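Long-range contacts in ribose-phosphate pyrophosphokinase (Mycobacterium smegmatis, PDB 5MP7), which probably catalyses the transfer of a pyrophosphoryl group from ATP to the 1-hydroxyl of ribose 5-phosphate, giving phosphoribosyl pyrophosphate, with magnesium as cofactor: residues A[133-138]-A[153-158]; A[260-265]-A[283-288]; A[279-284]-A[296-301]. One frame throughout, in Å; residues are numbered along the deposited sequence.

Contact 1 (A[133-138]-A[153-158]); sequences VSVDLH and MRAQKL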
ATOM      1  N   VAL A 133      42.740  -4.928  50.631  1.00 26.42           N
ATOM      2  CA  VAL A 133      44.170  -4.770  50.399  1.00 25.64           C
ATOM      3  C   VAL A 133      44.323  -3.822  49.210  1.00 28.76           C
ATOM      4  O   VAL A 133      43.716  -4.028  48.148  1.00 27.66           O
ATOM      5  CB  VAL A 133      44.805  -6.072  50.007  1.00 24.38           C
ATOM      6  CG1 VAL A 133      46.239  -5.864  49.589  1.00 25.25           C
ATOM      7  CG2 VAL A 133      44.733  -7.046  51.167  1.00 27.62           C
ATOM      8  N   SER A 134      45.138  -2.786  49.383  1.00 31.08           N
ATOM      9  CA  SER A 134      45.359  -1.808  48.328  1.00 29.91           C
ATOM     10  C   SER A 134      46.791  -1.340  48.316  1.00 29.73           C
ATOM     11  O   SER A 134      47.537  -1.545  49.279  1.00 28.73           O
ATOM     12  CB  SER A 134      44.395  -0.661  48.541  1.00 33.94           C
ATOM     13  OG  SER A 134      44.136   0.018  47.332  1.00 39.85           O
ATOM     14  N   VAL A 135      47.194  -0.708  47.226  1.00 30.99           N
ATOM     15  CA  VAL A 135      48.559  -0.233  47.102  1.00 29.88           C
ATOM     16  C   VAL A 135      48.520   1.268  46.941  1.00 31.25           C
ATOM     17  O   VAL A 135      47.860   1.761  46.032  1.00 31.43           O
ATOM     18  CB  VAL A 135      49.270  -0.844  45.870  1.00 30.68           C
ATOM     19  CG1 VAL A 135      50.740  -0.400  45.813  1.00 28.07           C
ATOM     20  CG2 VAL A 135      49.183  -2.372  45.894  1.00 31.79           C
ATOM     21  N   ASP A 136      49.299   1.972  47.757  1.00 32.75           N
ATOM     22  CA  ASP A 136      49.487   3.417  47.647  1.00 36.82           C
ATOM     23  C   ASP A 136      48.215   4.234  47.417  1.00 38.21           C
ATOM     24  O   ASP A 136      48.000   4.882  46.372  1.00 37.74           O
ATOM     25  CB  ASP A 136      50.591   3.776  46.642  1.00 41.87           C
ATOM     26  CG  ASP A 136      52.014   3.504  47.194  1.00 48.30           C
ATOM     27  OD1 ASP A 136      52.311   3.814  48.385  1.00 57.75           O
ATOM     28  OD2 ASP A 136      52.850   2.948  46.444  1.00 58.23           O
ATOM     29  N   LEU A 137      47.362   4.179  48.431  1.00 37.27           N
ATOM     30  CA  LEU A 137      46.184   5.008  48.499  1.00 35.53           C
ATOM     31  C   LEU A 137      46.522   6.490  48.305  1.00 36.32           C
ATOM     32  O   LEU A 137      47.560   6.970  48.739  1.00 39.41           O
ATOM     33  CB  LEU A 137      45.485   4.793  49.829  1.00 34.46           C
ATOM     34  CG  LEU A 137      45.031   3.366  50.068  1.00 36.93           C
ATOM     35  CD1 LEU A 137      44.722   3.141  51.529  1.00 38.28           C
ATOM     36  CD2 LEU A 137      43.835   3.039  49.194  1.00 38.58           C
ATOM     37  N   HIS A 138      45.615   7.210  47.659  1.00 37.08           N
ATOM     38  CA  HIS A 138      45.775   8.632  47.437  1.00 39.45           C
ATOM     39  C   HIS A 138      46.000   9.376  48.767  1.00 40.67           C
ATOM     40  O   HIS A 138      46.803  10.307  48.822  1.00 38.94           O
ATOM     41  CB  HIS A 138      44.538   9.169  46.721  1.00 42.38           C
ATOM     42  CG  HIS A 138      44.607  10.624  46.417  1.00 47.14           C
ATOM     43  ND1 HIS A 138      45.407  11.125  45.414  1.00 50.76           N
ATOM     44  CD2 HIS A 138      43.993  11.686  46.985  1.00 49.46           C
ATOM     45  CE1 HIS A 138      45.277  12.439  45.369  1.00 55.00           C
ATOM     46  NE2 HIS A 138      44.420  12.804  46.309  1.00 57.51           N
ATOM     47  N   MET A 153      49.508  -1.325  51.293  1.00 37.53           N
ATOM     48  CA  MET A 153      50.855  -1.673  50.827  1.00 40.44           C
ATOM     49  C   MET A 153      51.504  -0.507  50.120  1.00 36.30           C
ATOM     50  O   MET A 153      50.855   0.284  49.432  1.00 31.94           O
ATOM     51  CB  MET A 153      50.782  -2.897  49.907  1.00 46.69           C
ATOM     52  CG  MET A 153      50.173  -4.132  50.562  1.00 50.02           C
ATOM     53  SD  MET A 153      51.012  -4.619  52.104  1.00 61.07           S
ATOM     54  CE  MET A 153      50.198  -3.772  53.457  1.00 61.57           C
ATOM     55  N   ARG A 154      52.805  -0.400  50.303  1.00 37.62           N
ATOM     56  CA  ARG A 154      53.552   0.692  49.727  1.00 39.21           C
ATOM     57  C   ARG A 154      54.536   0.207  48.696  1.00 34.61           C
ATOM     58  O   ARG A 154      55.232  -0.746  48.925  1.00 34.43           O
ATOM     59  CB  ARG A 154      54.300   1.438  50.829  1.00 45.56           C
ATOM     60  CG  ARG A 154      53.583   2.661  51.346  1.00 49.74           C
ATOM     61  CD  ARG A 154      52.658   2.325  52.478  1.00 54.33           C
ATOM     62  NE  ARG A 154      52.283   3.551  53.186  1.00 59.21           N
ATOM     63  CZ  ARG A 154      51.560   3.579  54.303  1.00 57.15           C
ATOM     64  NH1 ARG A 154      51.144   2.432  54.887  1.00 51.15           N
ATOM     65  NH2 ARG A 154      51.258   4.759  54.838  1.00 56.72           N
ATOM     66  N   ALA A 155      54.625   0.915  47.577  1.00 37.03           N
ATOM     67  CA  ALA A 155      55.591   0.616  46.520  1.00 40.31           C
ATOM     68  C   ALA A 155      56.894   1.422  46.658  1.00 42.26           C
ATOM     69  O   ALA A 155      57.781   1.308  45.826  1.00 42.61           O
ATOM     70  CB  ALA A 155      54.948   0.904  45.167  1.00 41.80           C
ATOM     71  N   GLN A 156      56.971   2.275  47.675  1.00 41.11           N
ATOM     72  CA  GLN A 156      58.098   3.154  47.873  1.00 42.21           C
ATOM     73  C   GLN A 156      59.453   2.442  47.852  1.00 40.51           C
ATOM     74  O   GLN A 156      60.344   2.891  47.161  1.00 40.45           O
ATOM     75  CB  GLN A 156      57.955   3.882  49.192  1.00 42.06           C
ATOM     76  CG  GLN A 156      59.021   4.920  49.408  1.00 44.24           C
ATOM     77  CD  GLN A 156      58.850   5.621  50.729  1.00 48.23           C
ATOM     78  OE1 GLN A 156      57.761   5.641  51.342  1.00 51.17           O
ATOM     79  NE2 GLN A 156      59.934   6.188  51.194  1.00 53.86           N
ATOM     80  N   LYS A 157      59.608   1.388  48.640  1.00 40.20           N
ATOM     81  CA  LYS A 157      60.841   0.623  48.651  1.00 43.80           C
ATOM     82  C   LYS A 157      61.180   0.089  47.261  1.00 41.63           C
ATOM     83  O   LYS A 157      62.328   0.112  46.861  1.00 42.16           O
ATOM     84  CB  LYS A 157      60.783  -0.534  49.641  1.00 49.74           C
ATOM     85  CG  LYS A 157      60.979  -0.110  51.090  1.00 61.63           C
ATOM     86  CD  LYS A 157      61.468  -1.286  51.935  1.00 75.05           C
ATOM     87  CE  LYS A 157      61.870  -0.863  53.340  1.00 78.68           C
ATOM     88  NZ  LYS A 157      60.717  -0.924  54.273  1.00 81.29           N
ATOM     89  N   LEU A 158      60.177  -0.391  46.543  1.00 37.19           N
ATOM     90  CA  LEU A 158      60.360  -0.906  45.211  1.00 37.13           C
ATOM     91  C   LEU A 158      60.833   0.188  44.235  1.00 34.22           C
ATOM     92  O   LEU A 158      61.778  -0.029  43.474  1.00 34.41           O
ATOM     93  CB  LEU A 158      59.053  -1.558  44.715  1.00 40.82           C
ATOM     94  CG  LEU A 158      58.947  -2.034  43.259  1.00 45.63           C
ATOM     95  CD1 LEU A 158      59.777  -3.307  43.027  1.00 46.89           C
ATOM     96  CD2 LEU A 158      57.478  -2.275  42.930  1.00 45.62           C
TER

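Contact 2 (A[260-265]-A[283-288]); sequences HGVLSD and NTLPIT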
ATOM      1  N   HIS A 260      50.846   4.412  40.169  1.00 28.46           N
ATOM      2  CA  HIS A 260      49.772   4.026  39.280  1.00 29.26           C
ATOM      3  C   HIS A 260      49.850   4.726  37.946  1.00 31.98           C
ATOM      4  O   HIS A 260      49.812   5.948  37.896  1.00 33.68           O
ATOM      5  CB  HIS A 260      48.424   4.370  39.913  1.00 30.69           C
ATOM      6  CG  HIS A 260      48.264   3.833  41.291  1.00 29.15           C
ATOM      7  ND1 HIS A 260      48.104   2.488  41.541  1.00 28.54           N
ATOM      8  CD2 HIS A 260      48.230   4.457  42.492  1.00 27.99           C
ATOM      9  CE1 HIS A 260      47.985   2.302  42.845  1.00 29.84           C
ATOM     10  NE2 HIS A 260      48.064   3.484  43.444  1.00 30.44           N
ATOM     11  N   GLY A 261      49.937   3.949  36.876  1.00 34.49           N
ATOM     12  CA  GLY A 261      49.954   4.470  35.546  1.00 37.91           C
ATOM     13  C   GLY A 261      48.554   4.324  35.029  1.00 38.94           C
ATOM     14  O   GLY A 261      48.200   3.271  34.556  1.00 45.24           O
ATOM     15  N   VAL A 262      47.768   5.387  35.114  1.00 41.82           N
ATOM     16  CA  VAL A 262      46.421   5.410  34.550  1.00 39.89           C
ATOM     17  C   VAL A 262      46.603   5.749  33.094  1.00 37.59           C
ATOM     18  O   VAL A 262      45.996   5.145  32.231  1.00 32.50           O
ATOM     19  CB  VAL A 262      45.536   6.457  35.231  1.00 43.13           C
ATOM     20  CG1 VAL A 262      44.135   6.455  34.652  1.00 42.15           C
ATOM     21  CG2 VAL A 262      45.497   6.241  36.751  1.00 45.68           C
ATOM     22  N   LEU A 263      47.450   6.749  32.841  1.00 41.56           N
ATOM     23  CA  LEU A 263      47.940   7.097  31.489  1.00 41.60           C
ATOM     24  C   LEU A 263      46.854   7.239  30.431  1.00 40.21           C
ATOM     25  O   LEU A 263      46.939   6.686  29.352  1.00 43.57           O
ATOM     26  CB  LEU A 263      48.994   6.098  31.045  1.00 41.94           C
ATOM     27  CG  LEU A 263      50.248   6.088  31.928  1.00 44.64           C
ATOM     28  CD1 LEU A 263      51.118   4.900  31.559  1.00 43.58           C
ATOM     29  CD2 LEU A 263      51.061   7.366  31.787  1.00 44.87           C
ATOM     30  N   SER A 264      45.825   7.999  30.756  1.00 41.94           N
ATOM     31  CA  SER A 264      44.732   8.244  29.838  1.00 49.30           C
ATOM     32  C   SER A 264      45.131   9.220  28.754  1.00 49.85           C
ATOM     33  O   SER A 264      46.054  10.001  28.942  1.00 47.13           O
ATOM     34  CB  SER A 264      43.567   8.873  30.608  1.00 48.88           C
ATOM     35  OG  SER A 264      43.352   8.281  31.867  1.00 53.04           O
ATOM     36  N   ASP A 265      44.383   9.193  27.648  1.00 58.45           N
ATOM     37  CA  ASP A 265      44.360  10.248  26.611  1.00 67.92           C
ATOM     38  C   ASP A 265      45.725  10.511  25.967  1.00 73.54           C
ATOM     39  O   ASP A 265      46.324   9.565  25.402  1.00 82.99           O
ATOM     40  CB  ASP A 265      43.530  11.501  27.035  1.00 77.07           C
ATOM     41  CG  ASP A 265      43.907  12.097  28.415  1.00 89.68           C
ATOM     42  OD1 ASP A 265      43.343  11.730  29.447  1.00114.91           O
ATOM     43  OD2 ASP A 265      44.729  12.992  28.483  1.00 97.13           O
ATOM     44  N   ASN A 283      52.731  -1.961  37.757  1.00 25.77           N
ATOM     45  CA  ASN A 283      51.625  -2.513  36.970  1.00 29.89           C
ATOM     46  C   ASN A 283      50.335  -2.745  37.776  1.00 29.08           C
ATOM     47  O   ASN A 283      49.691  -3.782  37.628  1.00 34.66           O
ATOM     48  CB  ASN A 283      52.090  -3.787  36.226  1.00 28.58           C
ATOM     49  CG  ASN A 283      52.331  -4.947  37.152  1.00 27.14           C
ATOM     50  OD1 ASN A 283      52.682  -4.775  38.315  1.00 30.00           O
ATOM     51  ND2 ASN A 283      52.158  -6.125  36.643  1.00 27.21           N
ATOM     52  N   THR A 284      49.986  -1.820  38.661  1.00 27.78           N
ATOM     53  CA  THR A 284      48.733  -1.934  39.402  1.00 27.84           C
ATOM     54  C   THR A 284      47.576  -1.852  38.440  1.00 26.36           C
ATOM     55  O   THR A 284      46.547  -2.415  38.696  1.00 29.52           O
ATOM     56  CB  THR A 284      48.566  -0.818  40.453  1.00 29.46           C
ATOM     57  OG1 THR A 284      48.951   0.435  39.897  1.00 28.84           O
ATOM     58  CG2 THR A 284      49.388  -1.103  41.710  1.00 29.16           C
ATOM     59  N   LEU A 285      47.775  -1.130  37.356  1.00 27.72           N
ATOM     60  CA  LEU A 285      46.873  -1.040  36.233  1.00 29.79           C
ATOM     61  C   LEU A 285      47.539  -1.649  35.037  1.00 29.98           C
ATOM     62  O   LEU A 285      48.763  -1.679  34.983  1.00 31.27           O
ATOM     63  CB  LEU A 285      46.584   0.422  35.914  1.00 31.58           C
ATOM     64  CG  LEU A 285      45.741   1.038  37.031  1.00 35.73           C
ATOM     65  CD1 LEU A 285      45.943   2.522  37.145  1.00 40.35           C
ATOM     66  CD2 LEU A 285      44.252   0.757  36.841  1.00 36.27           C
ATOM     67  N   PRO A 286      46.750  -2.166  34.072  1.00 30.97           N
ATOM     68  CA  PRO A 286      47.389  -2.837  32.936  1.00 31.19           C
ATOM     69  C   PRO A 286      47.971  -1.771  32.012  1.00 34.89           C
ATOM     70  O   PRO A 286      47.286  -0.829  31.662  1.00 35.65           O
ATOM     71  CB  PRO A 286      46.240  -3.583  32.260  1.00 28.85           C
ATOM     72  CG  PRO A 286      45.040  -2.835  32.652  1.00 28.22           C
ATOM     73  CD  PRO A 286      45.285  -2.207  33.981  1.00 28.13           C
ATOM     74  N   ILE A 287      49.236  -1.909  31.656  1.00 37.01           N
ATOM     75  CA  ILE A 287      49.874  -0.955  30.781  1.00 42.05           C
ATOM     76  C   ILE A 287      49.842  -1.551  29.382  1.00 40.61           C
ATOM     77  O   ILE A 287      50.736  -2.308  29.024  1.00 36.18           O
ATOM     78  CB  ILE A 287      51.340  -0.691  31.196  1.00 46.89           C
ATOM     79  CG1 ILE A 287      51.478  -0.469  32.721  1.00 50.59           C
ATOM     80  CG2 ILE A 287      51.874   0.492  30.405  1.00 47.60           C
ATOM     81  CD1 ILE A 287      50.812   0.783  33.267  1.00 51.14           C
ATOM     82  N   THR A 288      48.823  -1.205  28.602  1.00 41.38           N
ATOM     83  CA  THR A 288      48.657  -1.758  27.267  1.00 45.14           C
ATOM     84  C   THR A 288      49.641  -1.121  26.306  1.00 48.64           C
ATOM     85  O   THR A 288      50.311  -0.121  26.638  1.00 45.75           O
ATOM     86  CB  THR A 288      47.231  -1.525  26.721  1.00 51.48           C
ATOM     87  OG1 THR A 288      46.950  -0.118  26.606  1.00 52.82           O
ATOM     88  CG2 THR A 288      46.201  -2.194  27.614  1.00 54.77           C
TER

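Contact 3 (A[279-284]-A[296-301]); sequences VIVTNT and LTVLSI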
ATOM      1  N   VAL A 279      60.396   7.458  32.988  1.00 30.72           N
ATOM      2  CA  VAL A 279      59.121   7.453  33.672  1.00 28.92           C
ATOM      3  C   VAL A 279      58.937   6.048  34.237  1.00 30.14           C
ATOM      4  O   VAL A 279      58.970   5.103  33.502  1.00 36.82           O
ATOM      5  CB  VAL A 279      57.988   7.789  32.743  1.00 28.16           C
ATOM      6  CG1 VAL A 279      56.688   7.825  33.522  1.00 31.46           C
ATOM      7  CG2 VAL A 279      58.200   9.120  32.080  1.00 27.70           C
ATOM      8  N   ILE A 280      58.837   5.912  35.547  1.00 29.07           N
ATOM      9  CA  ILE A 280      58.793   4.630  36.207  1.00 26.97           C
ATOM     10  C   ILE A 280      57.444   4.467  36.878  1.00 28.85           C
ATOM     11  O   ILE A 280      57.020   5.333  37.645  1.00 26.42           O
ATOM     12  CB  ILE A 280      59.861   4.547  37.267  1.00 29.98           C
ATOM     13  CG1 ILE A 280      61.197   4.909  36.662  1.00 32.57           C
ATOM     14  CG2 ILE A 280      59.958   3.130  37.826  1.00 32.07           C
ATOM     15  CD1 ILE A 280      62.241   5.308  37.669  1.00 35.59           C
ATOM     16  N   VAL A 281      56.754   3.379  36.543  1.00 27.90           N
ATOM     17  CA  VAL A 281      55.449   3.032  37.102  1.00 27.48           C
ATOM     18  C   VAL A 281      55.398   1.562  37.455  1.00 26.28           C
ATOM     19  O   VAL A 281      56.306   0.821  37.113  1.00 30.29           O
ATOM     20  CB  VAL A 281      54.261   3.325  36.169  1.00 27.89           C
ATOM     21  CG1 VAL A 281      54.190   4.784  35.834  1.00 27.44           C
ATOM     22  CG2 VAL A 281      54.353   2.524  34.910  1.00 29.89           C
ATOM     23  N   THR A 282      54.399   1.172  38.236  1.00 25.31           N
ATOM     24  CA  THR A 282      54.154  -0.234  38.541  1.00 26.23           C
ATOM     25  C   THR A 282      53.031  -0.683  37.675  1.00 24.31           C
ATOM     26  O   THR A 282      52.387   0.117  36.996  1.00 27.06           O
ATOM     27  CB  THR A 282      53.776  -0.514  40.022  1.00 27.59           C
ATOM     28  OG1 THR A 282      52.426  -0.053  40.279  1.00 29.39           O
ATOM     29  CG2 THR A 282      54.741   0.166  40.941  1.00 27.72           C
ATOM     30  N   ASN A 283      52.731  -1.961  37.757  1.00 25.77           N
ATOM     31  CA  ASN A 283      51.625  -2.513  36.970  1.00 29.89           C
ATOM     32  C   ASN A 283      50.335  -2.745  37.776  1.00 29.08           C
ATOM     33  O   ASN A 283      49.691  -3.782  37.628  1.00 34.66           O
ATOM     34  CB  ASN A 283      52.090  -3.787  36.226  1.00 28.58           C
ATOM     35  CG  ASN A 283      52.331  -4.947  37.152  1.00 27.14           C
ATOM     36  OD1 ASN A 283      52.682  -4.775  38.315  1.00 30.00           O
ATOM     37  ND2 ASN A 283      52.158  -6.125  36.643  1.00 27.21           N
ATOM     38  N   THR A 284      49.986  -1.820  38.661  1.00 27.78           N
ATOM     39  CA  THR A 284      48.733  -1.934  39.402  1.00 27.84           C
ATOM     40  C   THR A 284      47.576  -1.852  38.440  1.00 26.36           C
ATOM     41  O   THR A 284      46.547  -2.415  38.696  1.00 29.52           O
ATOM     42  CB  THR A 284      48.566  -0.818  40.453  1.00 29.46           C
ATOM     43  OG1 THR A 284      48.951   0.435  39.897  1.00 28.84           O
ATOM     44  CG2 THR A 284      49.388  -1.103  41.710  1.00 29.16           C
ATOM     45  N   LEU A 296      59.389   4.807  29.319  1.00 30.97           N
ATOM     46  CA  LEU A 296      58.590   4.086  30.283  1.00 30.94           C
ATOM     47  C   LEU A 296      59.180   2.772  30.770  1.00 27.07           C
ATOM     48  O   LEU A 296      59.520   1.915  30.002  1.00 31.96           O
ATOM     49  CB  LEU A 296      57.200   3.809  29.700  1.00 31.24           C
ATOM     50  CG  LEU A 296      56.217   3.317  30.748  1.00 32.59           C
ATOM     51  CD1 LEU A 296      55.922   4.371  31.804  1.00 33.47           C
ATOM     52  CD2 LEU A 296      54.927   2.909  30.055  1.00 33.73           C
ATOM     53  N   THR A 297      59.254   2.627  32.070  1.00 27.50           N
ATOM     54  CA  THR A 297      59.689   1.404  32.727  1.00 30.57           C
ATOM     55  C   THR A 297      58.596   0.938  33.661  1.00 28.79           C
ATOM     56  O   THR A 297      58.042   1.738  34.389  1.00 25.86           O
ATOM     57  CB  THR A 297      60.920   1.681  33.566  1.00 33.85           C
ATOM     58  OG1 THR A 297      61.956   2.156  32.687  1.00 38.54           O
ATOM     59  CG2 THR A 297      61.372   0.437  34.316  1.00 34.20           C
ATOM     60  N   VAL A 298      58.247  -0.341  33.595  1.00 28.55           N
ATOM     61  CA  VAL A 298      57.176  -0.899  34.411  1.00 28.98           C
ATOM     62  C   VAL A 298      57.733  -1.928  35.333  1.00 27.45           C
ATOM     63  O   VAL A 298      58.362  -2.878  34.880  1.00 28.44           O
ATOM     64  CB  VAL A 298      56.066  -1.526  33.552  1.00 31.08           C
ATOM     65  CG1 VAL A 298      54.947  -2.046  34.418  1.00 31.48           C
ATOM     66  CG2 VAL A 298      55.505  -0.464  32.608  1.00 34.78           C
ATOM     67  N   LEU A 299      57.517  -1.739  36.626  1.00 27.47           N
ATOM     68  CA  LEU A 299      57.980  -2.728  37.614  1.00 27.69           C
ATOM     69  C   LEU A 299      56.788  -3.503  38.088  1.00 27.73           C
ATOM     70  O   LEU A 299      55.684  -2.965  38.119  1.00 31.30           O
ATOM     71  CB  LEU A 299      58.659  -2.060  38.781  1.00 28.16           C
ATOM     72  CG  LEU A 299      59.785  -1.091  38.407  1.00 31.60           C
ATOM     73  CD1 LEU A 299      60.210  -0.343  39.661  1.00 31.18           C
ATOM     74  CD2 LEU A 299      60.998  -1.796  37.773  1.00 31.92           C
ATOM     75  N   SER A 300      56.979  -4.771  38.420  1.00 24.82           N
ATOM     76  CA  SER A 300      55.871  -5.594  38.815  1.00 27.42           C
ATOM     77  C   SER A 300      55.518  -5.391  40.284  1.00 26.95           C
ATOM     78  O   SER A 300      56.392  -5.426  41.117  1.00 27.78           O
ATOM     79  CB  SER A 300      56.177  -7.078  38.601  1.00 29.17           C
ATOM     80  OG  SER A 300      54.965  -7.834  38.770  1.00 33.38           O
ATOM     81  N   ILE A 301      54.236  -5.236  40.568  1.00 27.92           N
ATOM     82  CA  ILE A 301      53.724  -5.236  41.930  1.00 32.70           C
ATOM     83  C   ILE A 301      53.368  -6.661  42.428  1.00 31.87           C
ATOM     84  O   ILE A 301      52.964  -6.823  43.565  1.00 35.27           O
ATOM     85  CB  ILE A 301      52.492  -4.290  42.030  1.00 33.99           C
ATOM     86  CG1 ILE A 301      52.390  -3.714  43.427  1.00 38.94           C
ATOM     87  CG2 ILE A 301      51.177  -4.946  41.615  1.00 32.57           C
ATOM     88  CD1 ILE A 301      53.280  -2.501  43.600  1.00 44.90           C
TER

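Contact 1 (A[133-138]-A[153-158])
Val135 and Met153 form a parallel bridge at the margin of the five-stranded parallel sheet of the N-terminal phosphoribosyltransferase-like domain, where strand 150-153 lies alongside strand 131-135. Two backbone hydrogen bonds make the pairing: Met153 N to Ser134 O (2.8 Å) and Asp136 N to Met153 O (2.8 Å). The second carbonyl also receives a CA-H...O contact, with Val135 CA 3.3 Å from Met153 O.

The apolar contacts are looser. Val135 CG2 faces Met153 CB at 4.4 Å, after which the methionine chain bends twice and packs on Leu304 and Thr308 of helix 302-314.

Past the strand ends the polar work falls to Asp136. With CG anti to the carbonyl carbon (chi1 -75°), its carboxylate takes the N-H of Ala155 on OD2, 2.9 Å from Ala155 N, which ties it to the residue just ahead of helix 156-167. The donor comes in on the syn side, 33° out of the carboxylate plane, and Thr259 OG1 is a second partner of the same oxygen. The guanidinium of Arg154 forms a salt bridge with Asp140, and a methylene of the same side chain, Arg154 CG, lies 3.4 Å from Asp136 OD1.

Contact 2 (A[260-265]-A[283-288])
Thr284 meets His260 in the one hydrogen bond between these segments. Its OG1 lies 2.8 Å from His260 ND1, at the edge of the imidazole and near the ring plane, and either atom could be the donor. OG1 sits between the backbone N and the carbonyl carbon of Thr284 (chi1 44°), while the methyl CG2 rests 3.9 Å from His260 CE1. The two side chains cross at about a right angle. The ring has little freedom to turn: its NE2 is hydrogen-bonded to Asp136 O, and Phe99 meets it edge-to-face.

Leu285 follows and points at the other backbone. Its CB is 3.5 Å from Gly261 O, and CD1 comes just as close to that oxygen before reaching Val262 CG2 at 3.8 Å, where the leucine and valine side chains cross obliquely. Leu285 CD1 is also 4.2 Å from His260 CB, so this one methyl touches three consecutive residues of 260-265.

The segment it packs against, 260-265, lies next to the loop 234-238, predicted to bind ribose 5-phosphate in this phosphoribosyltransferase-like fold. Strand 260-261 pairs in parallel with strand 232-233, directly ahead of that loop; Val262 touches Asp234, and Ser264 OG bonds to its carboxylate.

Pro286 points away from 260-265. Ile287 then brings the chain back: chi2 of -66° swings CD1 to 3.8 Å from Gly261 O. This methyl lies beside Gly261, at a spot where a side chain would be crowded, and it reaches Leu263 CD1 at 4.5 Å.

Contact 3 (A[279-284]-A[296-301])
Asn283 and Ile301 meet just beyond the ends of two paired strands, and the asparagine side chain is worth following outward. Its CB lies against a methyl of the neighbouring strand, 3.8 Å from Val298 CG1. CG stands between the backbone N and the carbonyl carbon (chi1 70°). Beyond it, OD1 accepts the N-H of Ile301, 2.8 Å from Ile301 N, in a nearly straight bond (170°) whose donor is tilted 18° from the carbonyl plane; Ser300 CA is 3.3 Å from this oxygen. ND2 turns to Gln26 OE1, which also receives Ser300 OG. That hydroxyl caps Ala302 N at the start of helix 302-314, one residue past the N-H that Asn283 binds.

Behind this end runs regular parallel pairing in the seven-stranded mixed sheet of the C-terminal half. Strand 296-299, outermost within the chain, joins strand 278-282 after a connection without a helix. Thr297 N bonds to Val279 O, Val281 N to Thr297 O (3.0 Å) and Leu299 N to Val281 O, before a weak, bent bond from Asn283 N to Leu299 O.

On one face Leu296 CD1 is 3.9 Å from both Val279 CG1 and Val281 CG2, and Val298 CG2 meets Val281 CG2. On the other, Ile280 CG2 meets Leu299 CD1, also at 3.9 Å, and helix 156-167 lies over Ile280 through Leu159, Tyr162 and Ile163. Farther along this face, Thr282 CG2 touches Ile301 CD1 at 4.0 Å.

Contact 2 is the buried one; contacts 1 and 3 are partly buried, each at a strand that borders its sheet within the chain. These two rely on parallel backbone pairing, followed past the strand ends by a side-chain oxygen taking a main-chain N-H. Contact 2 instead packs aliphatic groups round a carbonyl and has one side-chain hydrogen bond. Asn283 and Thr284 belong to both contacts 2 and 3, and Ile287 of contact 2 packs on Leu296 and Val298 of contact 3. The end of the N-terminal sheet and the turn after it join in through Val135, which touches Thr284 and Ile301 CD1, and through Ala155, which meets the same Ile301 methyl.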